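Adenosyl-chloride synthase (Thermotoga maritima, PDB 2ZBV) probably cleaves S-adenosyl-L-methionine with water or a halide, like other SAM hydrolases and SAM-dependent halogenases, and binds adenosine. Local coordinates at residues A53-P58 and E101-A106; H231-S234 and L238-A241. All coordinates share one frame; numbering follows the deposited sequence.

Interaction 1. Residues A53-P58 and E101-A106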
loop_
_atom_site.group_PDB
_atom_site.type_symbol
_atom_site.label_atom_id
_atom_site.label_comp_id
_atom_site.label_asym_id
_atom_site.label_seq_id
_atom_site.Cartn_x
_atom_site.Cartn_y
_atom_site.Cartn_z
ATOM N N ALA A 53 -3.688 -17.193 -0.755
ATOM C CA ALA A 53 -3.159 -16.550 0.443
ATOM C C ALA A 53 -3.526 -17.328 1.711
ATOM O O ALA A 53 -2.716 -17.420 2.637
ATOM C CB ALA A 53 -3.677 -15.134 0.552
ATOM N N SER A 54 -4.741 -17.884 1.746
ATOM C CA SER A 54 -5.228 -18.623 2.919
ATOM C C SER A 54 -4.375 -19.832 3.264
ATOM O O SER A 54 -4.372 -20.287 4.409
ATOM C CB SER A 54 -6.680 -19.088 2.712
ATOM O OG SER A 54 -6.773 -20.100 1.726
ATOM N N LEU A 55 -3.662 -20.352 2.270
ATOM C CA LEU A 55 -2.798 -21.503 2.478
ATOM C C LEU A 55 -1.687 -21.189 3.478
ATOM O O LEU A 55 -1.149 -22.091 4.126
ATOM C CB LEU A 55 -2.174 -21.939 1.149
ATOM C CG LEU A 55 -3.074 -22.672 0.153
ATOM C CD1 LEU A 55 -2.343 -22.778 -1.181
ATOM C CD2 LEU A 55 -3.429 -24.065 0.688
ATOM N N ASP A 56 -1.338 -19.913 3.604
ATOM C CA ASP A 56 -0.270 -19.537 4.525
ATOM C C ASP A 56 -0.739 -18.956 5.867
ATOM O O ASP A 56 0.077 -18.593 6.709
ATOM C CB ASP A 56 0.702 -18.588 3.817
ATOM C CG ASP A 56 1.487 -19.292 2.705
ATOM O OD1 ASP A 56 2.119 -20.319 3.010
ATOM O OD2 ASP A 56 1.474 -18.831 1.539
ATOM N N PHE A 57 -2.051 -18.863 6.055
ATOM C CA PHE A 57 -2.612 -18.367 7.315
ATOM C C PHE A 57 -2.945 -19.598 8.157
ATOM O O PHE A 57 -3.298 -20.646 7.624
ATOM C CB PHE A 57 -3.877 -17.538 7.064
ATOM C CG PHE A 57 -3.601 -16.114 6.656
ATOM C CD1 PHE A 57 -3.713 -15.081 7.580
ATOM C CD2 PHE A 57 -3.228 -15.809 5.350
ATOM C CE1 PHE A 57 -3.462 -13.758 7.214
ATOM C CE2 PHE A 57 -2.972 -14.487 4.968
ATOM C CZ PHE A 57 -3.090 -13.456 5.904
ATOM N N PRO A 58 -2.836 -19.488 9.489
ATOM C CA PRO A 58 -3.129 -20.623 10.367
ATOM C C PRO A 58 -4.612 -20.909 10.566
ATOM O O PRO A 58 -5.471 -20.108 10.192
ATOM C CB PRO A 58 -2.447 -20.220 11.669
ATOM C CG PRO A 58 -2.712 -18.739 11.712
ATOM C CD PRO A 58 -2.393 -18.318 10.271
ATOM N N GLU A 101 -14.460 -25.019 -2.413
ATOM C CA GLU A 101 -14.163 -26.194 -3.221
ATOM C C GLU A 101 -12.900 -26.928 -2.782
ATOM O O GLU A 101 -12.867 -28.159 -2.767
ATOM C CB GLU A 101 -14.039 -25.784 -4.694
ATOM C CG GLU A 101 -13.562 -26.888 -5.633
ATOM C CD GLU A 101 -14.557 -28.031 -5.772
ATOM O OE1 GLU A 101 -14.248 -29.004 -6.496
ATOM O OE2 GLU A 101 -15.649 -27.960 -5.164
ATOM N N GLU A 102 -11.867 -26.178 -2.412
ATOM C CA GLU A 102 -10.598 -26.770 -2.003
ATOM C C GLU A 102 -10.550 -27.293 -0.574
ATOM O O GLU A 102 -9.926 -28.321 -0.305
ATOM C CB GLU A 102 -9.468 -25.759 -2.190
ATOM C CG GLU A 102 -9.253 -25.302 -3.624
ATOM C CD GLU A 102 -8.859 -26.436 -4.551
ATOM O OE1 GLU A 102 -8.025 -27.275 -4.148
ATOM O OE2 GLU A 102 -9.375 -26.482 -5.689
ATOM N N TYR A 103 -11.196 -26.589 0.349
ATOM C CA TYR A 103 -11.168 -27.000 1.748
ATOM C C TYR A 103 -12.409 -27.755 2.215
ATOM O O TYR A 103 -12.371 -28.435 3.236
ATOM C CB TYR A 103 -10.990 -25.784 2.666
ATOM C CG TYR A 103 -9.740 -24.952 2.451
ATOM C CD1 TYR A 103 -8.492 -25.553 2.259
ATOM C CD2 TYR A 103 -9.793 -23.560 2.526
ATOM C CE1 TYR A 103 -7.330 -24.782 2.156
ATOM C CE2 TYR A 103 -8.638 -22.779 2.423
ATOM C CZ TYR A 103 -7.412 -23.397 2.245
ATOM O OH TYR A 103 -6.267 -22.631 2.214
ATOM N N GLY A 104 -13.510 -27.621 1.485
ATOM C CA GLY A 104 -14.739 -28.270 1.902
ATOM C C GLY A 104 -15.477 -27.338 2.852
ATOM O O GLY A 104 -14.859 -26.647 3.661
ATOM N N VAL A 105 -16.802 -27.323 2.763
ATOM C CA VAL A 105 -17.619 -26.452 3.600
ATOM C C VAL A 105 -18.128 -27.157 4.851
ATOM O O VAL A 105 -18.808 -28.179 4.766
ATOM C CB VAL A 105 -18.834 -25.922 2.810
ATOM C CG1 VAL A 105 -19.640 -24.965 3.675
ATOM C CG2 VAL A 105 -18.360 -25.235 1.534
ATOM N N ALA A 106 -17.805 -26.598 6.012
ATOM C CA ALA A 106 -18.239 -27.178 7.272
ATOM C C ALA A 106 -19.569 -26.574 7.722
ATOM O O ALA A 106 -20.448 -27.278 8.219
ATOM C CB ALA A 106 -17.173 -26.953 8.342
#
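Tyr103, at the C-terminal end of helix 97-103, lays its ring across to the C-terminal end of helix 43-54, so that the ends of two helices of the alpha/beta N-terminal domain are joined. The polar part is a short hydrogen bond, 2.6 Å between Tyr103 OH and Ser54 OG. Ser54 OG lies in the plane of the Tyr103 ring, at its edge, and on the CE2 side, 3.3 Å from Tyr103 CE2. With chi1 at 69°, the Ser54 hydroxyl sits between its own backbone N and carbonyl carbon; there it also bonds to the carbonyl O of Tyr51, about one turn back in the helix. The ring of Tyr51 meets that of Tyr103 as well, their planes about 55° apart. A phenylalanine in place of Tyr103 would probably still fill much of the contact but lose the hydroxyl bond, leaving Ser54 OG, of these two polar ties, with that to Tyr51 O alone.

The backbone changes course in both segments. A type I turn runs from Ser54 to Phe57, closed by Phe57 N on Ser54 O at 3.2 Å, and it presents Asp56 to the second subunit, where Arg129 of that subunit forms a salt bridge and its Tyr118 a hydrogen bond with the carboxylate. Gly104, with positive phi, ends helix 97-103 and leads into strand 105-110, one of the two outermost strands of the mixed sheet within this chain.

The apolar part is small, in keeping with only 122 Å² buried in all. Leu55 slants across the end of Tyr103 near the ring plane, and its CD2 methyl lies 3.5 Å from Tyr103 OH and 4.2 Å from Tyr103 CE1, on the other side of the ring axis from Ser54 OG.

Interaction 2. Residues H231-S234 and L238-A241; sequences HPDS and LEIA
The carbonyl O of His231 is held from strand 237-242 by two groups. Glu239 N gives His231 O a short, straight hydrogen bond of 2.7 Å, and a softer CA-H...O contact comes from Leu238 CA, 3.6 Å from His231 O. The return bond, His231 N to Glu239 O at 2.9 Å, makes His231 and Glu239 an antiparallel hydrogen-bonded pair, the register of the beta hairpin formed by strands 228-232 and 237-242 of the C-terminal domain. Pro232 and Leu238 form the next, non-hydrogen-bonded pair and project from the other face of the sheet, where both touch Phe189 of helix 189-192.

On the face shared by His231 and Glu239 the two side chains run side by side. The glutamate is extended through CG and CD (chi1 178°), which carries its carboxylate along the imidazole until OE1 comes to the ring edge, 2.7 Å from His231 NE2. This bond is weak despite its length, for the angle at the hydrogen is only 116°: Glu239 OE1 is displaced toward His231 CE1, 3.0 Å away. The ring and carboxylate planes are turned 50° apart. Asp233 also comes up against the glutamate, its CB 3.9 Å from Glu239 CD. Its carboxylate turns to other partners: OD2 bonds to Ser184 OG, and OD1 receives Ala235 N, as in an Asx turn, together with Phe237 N. Asp233 OD2 and Glu239 OE2 are 4.5 Å apart, a proximity that might raise the pKa of Glu239.

The hairpin also backs the adenosine pocket. His231 meets the ring of Phe220, an adenosine-binding residue, edge to face, and packs on Thr125 of the second subunit. The side chain of Ala241 comes to about 4 Å from the bound adenosine, and Ala241 CB is 4.0 Å from His231 NE2.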
loop_
_atom_site.group_PDB
_atom_site.type_symbol
_atom_site.label_atom_id
_atom_site.label_comp_id
_atom_site.label_asym_id
_atom_site.label_seq_id
_atom_site.Cartn_x
_atom_site.Cartn_y
_atom_site.Cartn_z
ATOM N N HIS A 231 6.894 -23.205 -14.399
ATOM C CA HIS A 231 7.292 -23.685 -13.088
ATOM C C HIS A 231 6.118 -23.657 -12.119
ATOM O O HIS A 231 5.032 -23.162 -12.449
ATOM C CB HIS A 231 8.425 -22.809 -12.546
ATOM C CG HIS A 231 7.988 -21.423 -12.184
ATOM N ND1 HIS A 231 8.016 -20.948 -10.892
ATOM C CD2 HIS A 231 7.473 -20.424 -12.940
ATOM C CE1 HIS A 231 7.540 -19.717 -10.866
ATOM N NE2 HIS A 231 7.203 -19.374 -12.096
ATOM N N PRO A 232 6.309 -24.218 -10.916
ATOM C CA PRO A 232 5.211 -24.203 -9.945
ATOM C C PRO A 232 5.348 -22.928 -9.113
ATOM O O PRO A 232 6.414 -22.685 -8.556
ATOM C CB PRO A 232 5.467 -25.459 -9.123
ATOM C CG PRO A 232 6.974 -25.530 -9.086
ATOM C CD PRO A 232 7.371 -25.160 -10.507
ATOM N N ASP A 233 4.298 -22.109 -9.042
ATOM C CA ASP A 233 4.385 -20.882 -8.254
ATOM C C ASP A 233 4.379 -21.221 -6.761
ATOM O O ASP A 233 4.356 -22.391 -6.390
ATOM C CB ASP A 233 3.260 -19.886 -8.604
ATOM C CG ASP A 233 1.870 -20.380 -8.222
ATOM O OD1 ASP A 233 1.752 -21.288 -7.376
ATOM O OD2 ASP A 233 0.883 -19.831 -8.768
ATOM N N SER A 234 4.406 -20.201 -5.913
ATOM C CA SER A 234 4.455 -20.412 -4.470
ATOM C C SER A 234 3.237 -21.091 -3.845
ATOM O O SER A 234 3.297 -21.520 -2.697
ATOM C CB SER A 234 4.718 -19.079 -3.762
ATOM O OG SER A 234 3.683 -18.146 -4.010
ATOM N N LEU A 238 0.716 -24.065 -11.694
ATOM C CA LEU A 238 1.588 -23.933 -12.846
ATOM C C LEU A 238 1.593 -22.469 -13.262
ATOM O O LEU A 238 0.538 -21.874 -13.506
ATOM C CB LEU A 238 1.095 -24.810 -14.002
ATOM C CG LEU A 238 2.008 -24.809 -15.236
ATOM C CD1 LEU A 238 1.848 -26.119 -15.995
ATOM C CD2 LEU A 238 1.684 -23.613 -16.122
ATOM N N GLU A 239 2.788 -21.899 -13.330
ATOM C CA GLU A 239 2.959 -20.503 -13.706
ATOM C C GLU A 239 3.934 -20.374 -14.874
ATOM O O GLU A 239 4.874 -21.167 -15.009
ATOM C CB GLU A 239 3.485 -19.711 -12.501
ATOM C CG GLU A 239 3.772 -18.231 -12.758
ATOM C CD GLU A 239 4.200 -17.504 -11.486
ATOM O OE1 GLU A 239 5.360 -17.668 -11.053
ATOM O OE2 GLU A 239 3.366 -16.778 -10.909
ATOM N N ILE A 240 3.692 -19.390 -15.733
ATOM C CA ILE A 240 4.577 -19.142 -16.862
ATOM C C ILE A 240 5.264 -17.819 -16.571
ATOM O O ILE A 240 4.605 -16.823 -16.273
ATOM C CB ILE A 240 3.814 -19.026 -18.207
ATOM C CG1 ILE A 240 3.119 -20.346 -18.539
ATOM C CG2 ILE A 240 4.784 -18.674 -19.335
ATOM C CD1 ILE A 240 1.673 -20.384 -18.119
ATOM N N ALA A 241 6.590 -17.812 -16.642
ATOM C CA ALA A 241 7.348 -16.595 -16.381
ATOM C C ALA A 241 8.435 -16.384 -17.423
ATOM O O ALA A 241 8.786 -17.301 -18.161
ATOM C CB ALA A 241 7.983 -16.665 -14.997
#

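How the interactions relate
From the N terminus, interaction 1 comes first: it brings together segments separated by 42 residues, rich in strand, at the ends of helices 43-54 and 97-103, wholly within the N-terminal domain. Interaction 2 follows in series, neither nested in it nor crossing it, and closes only the tight turn of a hairpin in the C-terminal domain. Their centres are 20 Å apart and their nearest atoms about 5 Å, without touching. A long, weak ion pair from Arg52 to Asp233 spans the two domains here. Both contacts also face the second subunit, whose Arg129 reaches Asp56 of 53-58 through NH1 and Ser234 of 231-234 through NH2, so that one arginine links both domains across the interface.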